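Local coordinates for phosphatidylinositol-specific phospholipase C (Listeria monocytogenes, PDB 2PLC), which belongs to the phosphatidylinositol-specific phospholipase C family, whose X domain is related to the TIM barrels, folds in which strands alternate with helices, at residues G23-M28 with L214-A219; T45-L50 with T225-A230; R59-R64 with E87-F92; L69-G74 with A80-V85; P121-Y126 with K162-N167. All coordinates share one frame; numbering follows the deposited sequence.

Contact 1: residues G23-M28 with L214-A219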
# COMPACT_ATOMS: atom_id res chain seq x y z
N GLY A 23 -0.53 5.73 -1.85
CA GLY A 23 0.17 4.46 -1.81
C GLY A 23 0.85 4.19 -3.13
O GLY A 23 0.60 4.89 -4.11
N THR A 24 1.73 3.20 -3.17
CA THR A 24 2.43 2.85 -4.40
C THR A 24 2.17 1.39 -4.78
O THR A 24 2.06 0.51 -3.92
CB THR A 24 3.95 3.03 -4.25
OG1 THR A 24 4.39 2.41 -3.04
CG2 THR A 24 4.32 4.50 -4.24
N HIS A 25 2.03 1.16 -6.09
CA HIS A 25 1.80 -0.18 -6.61
C HIS A 25 3.18 -0.76 -6.93
O HIS A 25 4.01 -0.07 -7.51
CB HIS A 25 0.94 -0.11 -7.88
CG HIS A 25 0.94 -1.37 -8.69
ND1 HIS A 25 1.45 -1.43 -9.97
CD2 HIS A 25 0.49 -2.61 -8.40
CE1 HIS A 25 1.31 -2.65 -10.44
NE2 HIS A 25 0.74 -3.39 -9.51
N ASP A 26 3.41 -2.00 -6.52
CA ASP A 26 4.69 -2.68 -6.75
C ASP A 26 5.85 -1.77 -6.32
O ASP A 26 6.76 -1.47 -7.09
CB ASP A 26 4.82 -3.08 -8.22
CG ASP A 26 5.63 -4.34 -8.41
OD1 ASP A 26 6.29 -4.82 -7.46
OD2 ASP A 26 5.59 -4.85 -9.54
N THR A 27 5.76 -1.35 -5.07
CA THR A 27 6.70 -0.46 -4.42
C THR A 27 8.18 -0.62 -4.75
O THR A 27 8.86 0.38 -4.99
CB THR A 27 6.52 -0.59 -2.90
OG1 THR A 27 5.14 -0.36 -2.56
CG2 THR A 27 7.41 0.41 -2.16
N MET A 28 8.67 -1.86 -4.75
CA MET A 28 10.09 -2.14 -4.99
C MET A 28 10.58 -2.20 -6.43
O MET A 28 11.78 -2.37 -6.65
CB MET A 28 10.48 -3.45 -4.30
CG MET A 28 10.23 -3.47 -2.80
SD MET A 28 10.86 -2.01 -1.97
CE MET A 28 12.62 -2.41 -1.82
N LEU A 214 -9.07 0.01 -1.34
CA LEU A 214 -7.78 -0.03 -2.04
C LEU A 214 -8.11 0.31 -3.49
O LEU A 214 -8.57 -0.53 -4.25
CB LEU A 214 -7.15 -1.43 -1.93
CG LEU A 214 -6.56 -1.93 -0.60
CD1 LEU A 214 -5.39 -1.08 -0.21
CD2 LEU A 214 -7.58 -1.96 0.51
N ASN A 215 -7.88 1.57 -3.85
CA ASN A 215 -8.18 2.08 -5.18
C ASN A 215 -6.94 2.15 -6.09
O ASN A 215 -6.17 3.11 -6.01
CB ASN A 215 -8.81 3.47 -5.02
CG ASN A 215 -9.63 3.90 -6.21
OD1 ASN A 215 -9.67 3.24 -7.25
ND2 ASN A 215 -10.31 5.03 -6.07
N HIS A 216 -6.76 1.16 -6.95
CA HIS A 216 -5.61 1.13 -7.86
C HIS A 216 -5.72 2.05 -9.07
O HIS A 216 -6.61 1.89 -9.90
CB HIS A 216 -5.35 -0.29 -8.36
CG HIS A 216 -4.77 -1.19 -7.31
ND1 HIS A 216 -5.55 -1.92 -6.44
CD2 HIS A 216 -3.49 -1.46 -6.98
CE1 HIS A 216 -4.77 -2.60 -5.62
NE2 HIS A 216 -3.51 -2.34 -5.92
N ILE A 217 -4.80 3.00 -9.15
CA ILE A 217 -4.75 3.92 -10.28
C ILE A 217 -3.92 3.20 -11.38
O ILE A 217 -4.09 3.46 -12.58
CB ILE A 217 -4.01 5.23 -9.90
CG1 ILE A 217 -4.57 5.81 -8.60
CG2 ILE A 217 -4.08 6.24 -11.03
CD1 ILE A 217 -5.98 6.27 -8.68
N SER A 218 -3.06 2.28 -10.96
CA SER A 218 -2.18 1.51 -11.85
C SER A 218 -2.85 0.52 -12.81
O SER A 218 -3.93 -0.01 -12.54
CB SER A 218 -1.14 0.78 -11.00
OG SER A 218 -1.77 0.05 -9.95
N ALA A 219 -2.16 0.24 -13.91
CA ALA A 219 -2.64 -0.69 -14.93
C ALA A 219 -1.51 -1.04 -15.91
O ALA A 219 -0.49 -0.36 -15.96
CB ALA A 219 -3.81 -0.09 -15.68
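The carbonyl oxygen of His25, the residue through which the segment 23-28 touches Ser218 and His216, is gripped by two side-chain donors from the loop between the helices 40-43 and 50-55: Gln46 through NE2 and, more weakly, Thr45 through OG1. With CG anti to the backbone N (chi1 165°), the His25 imidazole reaches toward the segment 214-219. Ser218 OG sits 3.2 Å above the ring plane, offset toward the rim, and its closest atom is His25 CG at 3.3 Å. Ser218 CB follows behind it, 3.6 Å from His25 ND1. The opposite face carries Asp26 CB, centred over the ring, so the imidazole is layered between a serine and its own chain neighbour. His216 comes less close, with His25 CD2 and His216 CD2 4.4 Å apart. No hydrogen bond crosses between the segments. Instead, the ring nitrogens have outside partners: His25 ND1 bonds to Asp258 OD1, and His216 ND1 to Gln183 O. In the parallel sheet the strand 253-257 runs between the strands 20-24 and 212-216, and Asp258 comes directly after it. The contact therefore spans the C-terminal ends of three strands. Packing on both faces of the His25 ring, together with the bond from ND1 to a carboxylate, probably restricts the imidazole's position and its rotation.

Contact 2: residues T45-L50 with T225-A230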
# COMPACT_ATOMS: atom_id res chain seq x y z
N THR A 45 7.74 0.40 -12.15
CA THR A 45 6.54 1.09 -11.67
C THR A 45 6.86 2.30 -10.80
O THR A 45 5.97 3.11 -10.51
CB THR A 45 5.65 0.16 -10.85
OG1 THR A 45 6.41 -0.35 -9.75
CG2 THR A 45 5.14 -0.99 -11.71
N GLN A 46 8.12 2.43 -10.37
CA GLN A 46 8.54 3.54 -9.52
C GLN A 46 9.93 4.07 -9.88
O GLN A 46 10.71 3.42 -10.58
CB GLN A 46 8.58 3.09 -8.05
CG GLN A 46 7.31 2.41 -7.53
CD GLN A 46 6.11 3.34 -7.49
OE1 GLN A 46 6.26 4.55 -7.37
NE2 GLN A 46 4.91 2.77 -7.60
N THR A 47 10.23 5.28 -9.41
CA THR A 47 11.54 5.89 -9.64
C THR A 47 12.19 6.18 -8.28
O THR A 47 13.41 6.19 -8.16
CB THR A 47 11.45 7.21 -10.44
OG1 THR A 47 10.57 8.12 -9.78
CG2 THR A 47 10.97 6.93 -11.85
N MET A 48 11.35 6.40 -7.27
CA MET A 48 11.82 6.67 -5.91
C MET A 48 12.08 5.37 -5.17
O MET A 48 11.38 4.38 -5.38
CB MET A 48 10.79 7.48 -5.11
CG MET A 48 10.69 8.95 -5.50
SD MET A 48 9.47 9.86 -4.50
CE MET A 48 7.93 9.07 -5.05
N SER A 49 13.12 5.35 -4.34
CA SER A 49 13.43 4.16 -3.55
C SER A 49 12.41 4.09 -2.42
O SER A 49 11.68 5.07 -2.18
CB SER A 49 14.85 4.23 -2.97
OG SER A 49 14.96 5.26 -2.01
N LEU A 50 12.35 2.95 -1.74
CA LEU A 50 11.40 2.75 -0.65
C LEU A 50 11.46 3.87 0.36
O LEU A 50 10.45 4.48 0.69
CB LEU A 50 11.67 1.41 0.05
CG LEU A 50 10.86 1.06 1.30
CD1 LEU A 50 9.36 1.16 1.03
CD2 LEU A 50 11.21 -0.34 1.73
N THR A 225 2.31 0.86 -21.45
CA THR A 225 3.13 0.56 -20.29
C THR A 225 2.65 1.25 -19.01
O THR A 225 1.88 2.20 -19.08
CB THR A 225 4.61 0.97 -20.52
OG1 THR A 225 4.70 2.40 -20.60
CG2 THR A 225 5.14 0.35 -21.79
N PRO A 226 3.11 0.77 -17.83
CA PRO A 226 2.70 1.39 -16.57
C PRO A 226 3.02 2.88 -16.57
O PRO A 226 2.24 3.69 -16.08
CB PRO A 226 3.55 0.64 -15.54
CG PRO A 226 3.63 -0.74 -16.13
CD PRO A 226 3.90 -0.45 -17.59
N ARG A 227 4.16 3.24 -17.18
CA ARG A 227 4.59 4.63 -17.26
C ARG A 227 3.60 5.48 -18.07
O ARG A 227 3.31 6.61 -17.71
CB ARG A 227 5.99 4.71 -17.87
CG ARG A 227 6.46 6.12 -18.20
CD ARG A 227 7.13 6.79 -17.03
NE ARG A 227 8.48 6.28 -16.79
CZ ARG A 227 9.39 6.89 -16.04
NH1 ARG A 227 9.12 8.05 -15.45
NH2 ARG A 227 10.59 6.33 -15.87
N GLN A 228 3.08 4.91 -19.16
CA GLN A 228 2.13 5.62 -20.00
C GLN A 228 0.79 5.84 -19.30
O GLN A 228 0.24 6.94 -19.34
CB GLN A 228 1.92 4.88 -21.32
CG GLN A 228 3.14 4.91 -22.21
CD GLN A 228 2.95 4.08 -23.46
OE1 GLN A 228 2.84 2.86 -23.40
NE2 GLN A 228 2.89 4.75 -24.61
N TYR A 229 0.27 4.80 -18.65
CA TYR A 229 -0.99 4.90 -17.92
C TYR A 229 -0.93 5.97 -16.84
O TYR A 229 -1.86 6.77 -16.69
CB TYR A 229 -1.34 3.57 -17.25
CG TYR A 229 -2.18 2.63 -18.09
CD1 TYR A 229 -3.54 2.87 -18.28
CD2 TYR A 229 -1.62 1.48 -18.66
CE1 TYR A 229 -4.33 1.99 -19.01
CE2 TYR A 229 -2.41 0.60 -19.40
CZ TYR A 229 -3.77 0.86 -19.57
OH TYR A 229 -4.56 -0.01 -20.29
N ALA A 230 0.16 5.97 -16.07
CA ALA A 230 0.36 6.91 -14.98
C ALA A 230 0.43 8.35 -15.47
O ALA A 230 -0.11 9.25 -14.83
CB ALA A 230 1.63 6.56 -14.21
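Van der Waals contacts alone join Thr45 to Pro226 and Thr47 to Arg227, as no hydrogen bond passes between the segments. The first is looser and more deeply buried: the methyl CG2 of Thr45 stands 4.5 Å from Pro226 CB, on the proline ring that opens the helix 226-246. The second lies at the surface. Arg227 leaves the helix with CG anti to the backbone N (chi1 171°), but bends at chi2 and again at chi3. The side chains of Arg227 and Thr47 cross at about a right angle, the methyl meeting the guanidinium obliquely. NH2 and NH1 of Arg227 lie almost equally far from Thr47 CG2, at 4.1 Å and 4.2 Å. The same arginine makes a cation-pi interaction with Phe259, which in turn shares a backbone hydrogen bond with Thr45.

Among the polar interactions on the loop side, Gln46 NE2 donates to Met257 O. On the helical side, Thr225 and Gln228 form a capping box. Thr225 N donates to Gln228 OE1 over 2.8 Å, nearly straight at 168°, lying in the carbonyl plane on a lone pair. The return bond, from Gln228 N to Thr225 OG1, is weak at 3.3 Å. Further along, Tyr229 sends its hydroxyl to Pro189 O and meets Phe224 edge-to-face.

The segment 45-50 lies between the helices 40-43 and 50-55. The helix 226-246 follows the strand 212-216, so its start, closed by the capping box, lies on the side of the strands' C-terminal ends, consistent with a TIM-barrel-like fold.

Contact 3: residues R59-R64 with E87-F92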
# COMPACT_ATOMS: atom_id res chain seq x y z
N ARG A 59 2.14 6.04 2.44
CA ARG A 59 1.88 5.31 3.68
C ARG A 59 1.34 3.92 3.43
O ARG A 59 0.97 3.20 4.36
CB ARG A 59 0.95 6.08 4.60
CG ARG A 59 1.57 7.33 5.21
CD ARG A 59 2.75 7.01 6.11
NE ARG A 59 3.37 8.24 6.59
CZ ARG A 59 4.36 8.88 5.97
NH1 ARG A 59 4.86 8.40 4.84
NH2 ARG A 59 4.83 10.02 6.47
N TYR A 60 1.23 3.56 2.16
CA TYR A 60 0.77 2.24 1.78
C TYR A 60 1.80 1.69 0.83
O TYR A 60 2.16 2.35 -0.15
CB TYR A 60 -0.59 2.31 1.08
CG TYR A 60 -0.97 1.01 0.39
CD1 TYR A 60 -1.62 -0.00 1.08
CD2 TYR A 60 -0.63 0.78 -0.94
CE1 TYR A 60 -1.92 -1.22 0.47
CE2 TYR A 60 -0.93 -0.42 -1.57
CZ TYR A 60 -1.57 -1.42 -0.85
OH TYR A 60 -1.86 -2.61 -1.46
N ILE A 61 2.32 0.50 1.12
CA ILE A 61 3.31 -0.11 0.25
C ILE A 61 2.86 -1.50 -0.18
O ILE A 61 2.09 -2.16 0.52
CB ILE A 61 4.72 -0.14 0.87
CG1 ILE A 61 4.72 -0.90 2.19
CG2 ILE A 61 5.21 1.28 1.08
CD1 ILE A 61 6.09 -0.94 2.86
N ASP A 62 3.32 -1.91 -1.34
CA ASP A 62 2.96 -3.18 -1.94
C ASP A 62 4.25 -3.98 -2.16
O ASP A 62 5.00 -3.71 -3.10
CB ASP A 62 2.24 -2.86 -3.25
CG ASP A 62 1.86 -4.08 -4.04
OD1 ASP A 62 2.04 -5.22 -3.56
OD2 ASP A 62 1.35 -3.88 -5.17
N ILE A 63 4.50 -4.94 -1.28
CA ILE A 63 5.71 -5.76 -1.33
C ILE A 63 5.45 -7.19 -1.80
O ILE A 63 4.63 -7.90 -1.22
CB ILE A 63 6.38 -5.79 0.07
CG1 ILE A 63 6.56 -4.36 0.60
CG2 ILE A 63 7.73 -6.51 0.01
CD1 ILE A 63 7.47 -3.49 -0.22
N ARG A 64 6.17 -7.60 -2.84
CA ARG A 64 6.02 -8.95 -3.39
C ARG A 64 7.30 -9.73 -3.12
O ARG A 64 8.39 -9.28 -3.48
CB ARG A 64 5.79 -8.87 -4.90
CG ARG A 64 4.96 -7.69 -5.39
CD ARG A 64 3.49 -7.88 -5.13
NE ARG A 64 2.69 -6.80 -5.71
CZ ARG A 64 2.15 -6.83 -6.92
NH1 ARG A 64 2.33 -7.88 -7.71
NH2 ARG A 64 1.41 -5.81 -7.35
N GLU A 87 13.85 -3.52 7.65
CA GLU A 87 14.76 -2.63 8.37
C GLU A 87 14.53 -1.18 7.97
O GLU A 87 14.62 -0.28 8.80
CB GLU A 87 16.22 -3.02 8.15
CG GLU A 87 17.17 -1.97 8.71
CD GLU A 87 18.55 -2.49 8.93
OE1 GLU A 87 19.33 -2.54 7.96
OE2 GLU A 87 18.86 -2.85 10.09
N THR A 88 14.24 -0.97 6.70
CA THR A 88 13.98 0.37 6.20
C THR A 88 12.70 0.92 6.81
O THR A 88 12.69 2.02 7.34
CB THR A 88 13.87 0.38 4.66
OG1 THR A 88 15.10 -0.09 4.08
CG2 THR A 88 13.58 1.79 4.15
N ILE A 89 11.62 0.14 6.74
CA ILE A 89 10.32 0.55 7.28
C ILE A 89 10.45 0.86 8.77
O ILE A 89 9.98 1.89 9.25
CB ILE A 89 9.27 -0.57 7.16
CG1 ILE A 89 9.19 -1.10 5.74
CG2 ILE A 89 7.92 -0.04 7.61
CD1 ILE A 89 8.97 -0.05 4.71
N THR A 90 11.08 -0.07 9.48
CA THR A 90 11.31 0.04 10.91
C THR A 90 12.14 1.26 11.30
O THR A 90 11.81 1.94 12.27
CB THR A 90 11.95 -1.25 11.41
OG1 THR A 90 10.96 -2.29 11.38
CG2 THR A 90 12.47 -1.10 12.80
N GLN A 91 13.18 1.57 10.53
CA GLN A 91 14.01 2.73 10.82
C GLN A 91 13.21 4.01 10.63
O GLN A 91 13.40 4.99 11.36
CB GLN A 91 15.25 2.75 9.92
CG GLN A 91 16.34 1.78 10.35
CD GLN A 91 16.81 2.02 11.78
OE1 GLN A 91 17.44 3.03 12.08
NE2 GLN A 91 16.50 1.08 12.67
N PHE A 92 12.30 4.01 9.65
CA PHE A 92 11.47 5.17 9.38
C PHE A 92 10.48 5.39 10.52
O PHE A 92 10.28 6.52 10.96
CB PHE A 92 10.70 4.99 8.07
CG PHE A 92 9.77 6.12 7.76
CD1 PHE A 92 10.25 7.31 7.24
CD2 PHE A 92 8.40 6.00 8.03
CE1 PHE A 92 9.39 8.37 6.99
CE2 PHE A 92 7.54 7.07 7.78
CZ PHE A 92 8.04 8.25 7.26
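A bend at chi2 (-63°) turns the chain of Arg59 so that its guanidinium lies against Phe92, while Ile61, with CG1 between the backbone N and the carbonyl carbon (chi1 59°) and CD1 extended beyond it, points its tip at Ile89. At the first pair the ring presents its edge. Phe92 CE2 stands over the centre of one guanidinium face, 4.0 Å above the plane, and Phe92 CZ is 3.7 Å from Arg59 NH2. The two planes are 65° apart, so this is the rim of a ring set on a cation's face rather than a stack. The guanidinium's polar atoms look elsewhere: NH1 of Arg59 donates to Leu54 O, and NH2 makes a salt bridge with Glu99 OE1. These bonds satisfy the buried guanidinium and probably fix how it is turned toward the phenyl rim.

The second pair is purely apolar. Ile61 CD1 and Ile89 CD1 meet tip to tip at 3.5 Å, a close fit. Next to Ile61 along the strand, Asp62 is held side-on by Arg64: NE reaches OD1 of Asp62 at 2.7 Å, and NH2 reaches OD2 at 2.9 Å.

Ile89 also touches Ile101 of the strand 101-107, which pairs in parallel with the strand 60-65. The helix 82-95 thus covers two parallel neighbours from one side, the hallmark of a beta-alpha-beta crossover and of the outer helix layer of a TIM-type barrel.

Contact 4: residues L69-G74 with A80-V85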
# COMPACT_ATOMS: atom_id res chain seq x y z
N LEU A 69 12.87 -15.38 0.58
CA LEU A 69 12.80 -14.08 1.27
C LEU A 69 13.35 -12.89 0.49
O LEU A 69 13.76 -11.90 1.08
CB LEU A 69 13.46 -14.16 2.65
CG LEU A 69 12.77 -15.11 3.64
CD1 LEU A 69 13.48 -15.05 4.98
CD2 LEU A 69 11.31 -14.73 3.78
N ASN A 70 13.33 -13.00 -0.83
CA ASN A 70 13.80 -11.91 -1.69
C ASN A 70 12.62 -11.25 -2.38
O ASN A 70 11.58 -11.88 -2.56
CB ASN A 70 14.78 -12.44 -2.75
CG ASN A 70 16.17 -12.68 -2.20
OD1 ASN A 70 16.95 -13.44 -2.77
ND2 ASN A 70 16.51 -12.02 -1.09
N ILE A 71 12.81 -10.00 -2.79
CA ILE A 71 11.77 -9.21 -3.46
C ILE A 71 11.79 -9.49 -4.96
O ILE A 71 12.83 -9.40 -5.61
CB ILE A 71 11.95 -7.70 -3.20
CG1 ILE A 71 12.06 -7.42 -1.69
CG2 ILE A 71 10.80 -6.91 -3.80
CD1 ILE A 71 10.98 -8.08 -0.85
N TYR A 72 10.61 -9.82 -5.49
CA TYR A 72 10.47 -10.16 -6.90
C TYR A 72 9.32 -9.48 -7.64
O TYR A 72 8.45 -8.84 -7.05
CB TYR A 72 10.28 -11.67 -7.07
CG TYR A 72 11.52 -12.52 -6.85
CD1 TYR A 72 11.92 -12.87 -5.56
CD2 TYR A 72 12.28 -12.97 -7.93
CE1 TYR A 72 13.06 -13.65 -5.36
CE2 TYR A 72 13.41 -13.75 -7.73
CZ TYR A 72 13.79 -14.08 -6.44
OH TYR A 72 14.92 -14.84 -6.24
N HIS A 73 9.36 -9.65 -8.95
CA HIS A 73 8.35 -9.16 -9.87
C HIS A 73 8.28 -10.33 -10.83
O HIS A 73 8.90 -10.31 -11.90
CB HIS A 73 8.81 -7.90 -10.58
CG HIS A 73 7.79 -7.35 -11.54
ND1 HIS A 73 7.57 -7.89 -12.79
CD2 HIS A 73 6.92 -6.32 -11.41
CE1 HIS A 73 6.61 -7.22 -13.39
NE2 HIS A 73 6.20 -6.26 -12.58
N GLY A 74 7.58 -11.38 -10.41
CA GLY A 74 7.49 -12.58 -11.22
C GLY A 74 8.85 -13.26 -11.15
O GLY A 74 9.37 -13.49 -10.06
N ALA A 80 16.58 -6.69 -3.78
CA ALA A 80 16.16 -6.31 -2.44
C ALA A 80 15.71 -7.57 -1.70
O ALA A 80 15.34 -8.56 -2.32
CB ALA A 80 15.02 -5.30 -2.51
N SER A 81 15.77 -7.52 -0.38
CA SER A 81 15.36 -8.65 0.45
C SER A 81 14.29 -8.15 1.42
O SER A 81 14.17 -6.95 1.68
CB SER A 81 16.55 -9.21 1.23
OG SER A 81 17.19 -8.20 2.00
N LEU A 82 13.51 -9.08 1.95
CA LEU A 82 12.46 -8.71 2.89
C LEU A 82 13.07 -8.10 4.16
O LEU A 82 12.54 -7.15 4.71
CB LEU A 82 11.58 -9.92 3.22
CG LEU A 82 10.28 -9.61 3.96
CD1 LEU A 82 9.51 -8.51 3.24
CD2 LEU A 82 9.44 -10.86 4.08
N SER A 83 14.22 -8.63 4.57
CA SER A 83 14.91 -8.13 5.76
C SER A 83 15.33 -6.69 5.53
O SER A 83 15.26 -5.86 6.44
CB SER A 83 16.14 -8.99 6.09
OG SER A 83 17.08 -8.96 5.03
N GLY A 84 15.72 -6.39 4.29
CA GLY A 84 16.13 -5.04 3.95
C GLY A 84 14.94 -4.10 4.02
O GLY A 84 15.03 -3.00 4.56
N VAL A 85 13.82 -4.55 3.47
CA VAL A 85 12.58 -3.78 3.46
C VAL A 85 12.12 -3.51 4.90
O VAL A 85 11.83 -2.37 5.26
CB VAL A 85 11.47 -4.52 2.68
CG1 VAL A 85 10.15 -3.79 2.80
CG2 VAL A 85 11.85 -4.63 1.22
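Leu69 and Leu82, and next to them Ile71 and Ala80, are joined by two backbone hydrogen bonds. Leu82 N donates to Leu69 O over 3.0 Å, and Ile71 N donates to Ala80 O over 2.9 Å; both are almost straight, at 174°. Ile71 N lies above the carbonyl plane of Ala80, not on a lone pair, and Ile71 also shares a backbone bond with Leu78 of the strand 76-78. Between the two bonds lies the antiparallel, non-hydrogen-bonded pair of Asn70 and Ser81, with the CA atoms of Asn70 and Ser81 4.2 Å apart.

Leu82 is the first residue of the helix 82-95, where an amide has no carbonyl of a preceding helical turn to bond. Leu69 O, just before the strand 70-73, supplies the acceptor. Ser81, at the N-cap position, is used twice: its carbonyl O receives Val85 N at 3.0 Å, and its hydroxyl OG lies 3.1 Å from Ser83 OG in a hydrogen bond that either could donate. Asn70 extends over the same face as Ser81, and its ND2 rests 3.6 Å from Ser81 CB in plain van der Waals contact.

Ile71, Ala80 and Val85 form an apolar cluster. With CG1 anti to the carbonyl carbon (chi1 -53°), Ile71 lays CG1 3.7 Å from Ala80 CB and 4.0 Å from Val85 CG2. Leu69 and Leu82 touch through their CD2 methyls.

Ile71 packs on Ile63 and Ala65, and both leucines lean on Ile119, so the bridge at the start of the helix 82-95 sits between the C-terminal part of the strand 60-65 and the helix 114-125.

Contact 5: residues P121-Y126 with K162-N167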
# COMPACT_ATOMS: atom_id res chain seq x y z
N PRO A 121 9.93 -16.10 11.18
CA PRO A 121 11.11 -15.72 11.97
C PRO A 121 11.50 -14.25 11.76
O PRO A 121 11.98 -13.60 12.69
CB PRO A 121 12.19 -16.66 11.44
CG PRO A 121 11.41 -17.88 11.05
CD PRO A 121 10.22 -17.29 10.35
N LEU A 122 11.27 -13.75 10.56
CA LEU A 122 11.59 -12.37 10.21
C LEU A 122 10.61 -11.37 10.80
O LEU A 122 11.00 -10.32 11.30
CB LEU A 122 11.61 -12.19 8.69
CG LEU A 122 12.95 -11.83 8.07
CD1 LEU A 122 12.71 -11.48 6.61
CD2 LEU A 122 13.58 -10.66 8.80
N ILE A 123 9.32 -11.68 10.68
CA ILE A 123 8.28 -10.81 11.20
C ILE A 123 8.38 -10.75 12.73
O ILE A 123 8.35 -9.67 13.31
CB ILE A 123 6.87 -11.32 10.80
CG1 ILE A 123 6.71 -11.29 9.27
CG2 ILE A 123 5.78 -10.49 11.46
CD1 ILE A 123 6.93 -9.93 8.64
N ASN A 124 8.57 -11.91 13.35
CA ASN A 124 8.69 -12.02 14.80
C ASN A 124 9.82 -11.17 15.39
O ASN A 124 9.77 -10.75 16.54
CB ASN A 124 8.86 -13.48 15.21
CG ASN A 124 8.71 -13.69 16.69
OD1 ASN A 124 7.75 -13.21 17.31
ND2 ASN A 124 9.65 -14.42 17.28
N ILE A 125 10.86 -10.94 14.59
CA ILE A 125 12.00 -10.13 15.01
C ILE A 125 11.58 -8.67 15.17
O ILE A 125 12.11 -7.95 16.01
CB ILE A 125 13.15 -10.23 13.96
CG1 ILE A 125 13.69 -11.66 13.92
CG2 ILE A 125 14.26 -9.26 14.27
CD1 ILE A 125 13.94 -12.24 15.30
N TYR A 126 10.61 -8.25 14.36
CA TYR A 126 10.12 -6.88 14.38
C TYR A 126 8.70 -6.77 14.90
O TYR A 126 8.01 -5.79 14.60
CB TYR A 126 10.19 -6.30 12.96
CG TYR A 126 11.59 -6.20 12.41
CD1 TYR A 126 12.44 -5.17 12.79
CD2 TYR A 126 12.06 -7.14 11.49
CE1 TYR A 126 13.72 -5.06 12.28
CE2 TYR A 126 13.35 -7.04 10.96
CZ TYR A 126 14.17 -5.99 11.36
OH TYR A 126 15.42 -5.86 10.83
N LYS A 162 -5.48 -16.65 4.82
CA LYS A 162 -5.79 -16.35 6.21
C LYS A 162 -4.69 -15.45 6.77
O LYS A 162 -3.58 -15.42 6.23
CB LYS A 162 -5.95 -17.65 7.04
CG LYS A 162 -4.77 -18.62 7.01
CD LYS A 162 -3.75 -18.30 8.11
CE LYS A 162 -2.56 -19.25 8.06
NZ LYS A 162 -1.52 -18.89 9.07
N PRO A 163 -4.98 -14.65 7.82
CA PRO A 163 -3.99 -13.75 8.41
C PRO A 163 -2.81 -14.45 9.08
O PRO A 163 -2.92 -15.58 9.57
CB PRO A 163 -4.82 -12.95 9.41
CG PRO A 163 -5.88 -13.91 9.82
CD PRO A 163 -6.28 -14.51 8.50
N LEU A 164 -1.66 -13.77 9.09
CA LEU A 164 -0.45 -14.31 9.70
C LEU A 164 -0.59 -14.43 11.22
O LEU A 164 -0.77 -13.43 11.92
CB LEU A 164 0.75 -13.42 9.38
CG LEU A 164 2.10 -13.91 9.90
CD1 LEU A 164 2.57 -15.11 9.09
CD2 LEU A 164 3.12 -12.79 9.83
N VAL A 165 -0.52 -15.66 11.70
CA VAL A 165 -0.63 -15.93 13.13
C VAL A 165 0.70 -16.47 13.66
O VAL A 165 1.19 -17.50 13.19
CB VAL A 165 -1.75 -16.94 13.45
CG1 VAL A 165 -1.87 -17.14 14.94
CG2 VAL A 165 -3.08 -16.48 12.87
N ILE A 166 1.30 -15.73 14.59
CA ILE A 166 2.55 -16.14 15.20
C ILE A 166 2.28 -16.22 16.70
O ILE A 166 2.07 -15.20 17.36
CB ILE A 166 3.71 -15.14 14.91
CG1 ILE A 166 3.88 -14.95 13.40
CG2 ILE A 166 5.03 -15.67 15.49
CD1 ILE A 166 4.96 -13.95 13.02
N ASN A 167 2.27 -17.46 17.21
CA ASN A 167 1.99 -17.76 18.61
C ASN A 167 0.51 -17.56 18.89
O ASN A 167 -0.33 -18.26 18.32
CB ASN A 167 2.85 -16.91 19.56
CG ASN A 167 4.28 -17.40 19.65
OD1 ASN A 167 4.57 -18.35 20.38
ND2 ASN A 167 5.17 -16.77 18.90
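Ile123 directs its CB branch point at the gap between Leu164 and Ile166, touching each with the same methyl. Its CG2, anti to the backbone N, stands 3.9 Å from Leu164 CD2 and also 3.9 Å from Ile166 CD1. The angles of approach differ. Leu164 comes in aslant, its CD2 lying against both CG2 and CG1 of Ile123, whereas Ile166 crosses the isoleucine at about a right angle. Ile166 has an extended chi2 (178°), which carries its CD1 out to the helix, also 3.9 Å from Ile123 CB. Beside it, Asn124 runs obliquely to Ile166, with OD1 of Asn124 4.1 Å from Ile166 CG2, a contact of van der Waals kind.

Leu164 and Ile166, two residues apart on the strand, point to the same side, as strand alternation requires. The axes of the segments 121-125 and 164-166 make an angle of 72° and approach to 9.9 Å. Phe171 of the strand 169-174 touches Ile123 and Ile166 and thickens this small core.

The apolar side of the strand 164-166 is laid across the C-terminal end of the helix 114-125. This strand pairs antiparallel with 169-174, which itself runs parallel to 152-157, so the tight beta hairpin extends the mixed sheet.

Contacts 1, 3 and 4 form a connected series. Thr27 OG1 of contact 1 accepts a hydrogen bond from Asp62 N of contact 3 at 2.7 Å, and Arg64 O of contact 3 receives Tyr72 N of contact 4 at 3.0 Å. Leu50 of contact 2, at the start of the helix 50-55, packs on Ile89 of contact 3 and Val85 of contact 4. His25 NE2 of contact 1 lies 3.3 Å from Arg64 NH2 of contact 3, in packing contact, at the C-terminal end of the strands, where TIM barrels generally carry their active sites. Contact 5 is peripheral, its centre about 30 Å from that of contact 2, but its Tyr126 meets Thr90 of contact 3 and its Leu122 packs on Leu82 and Leu69 of contact 4.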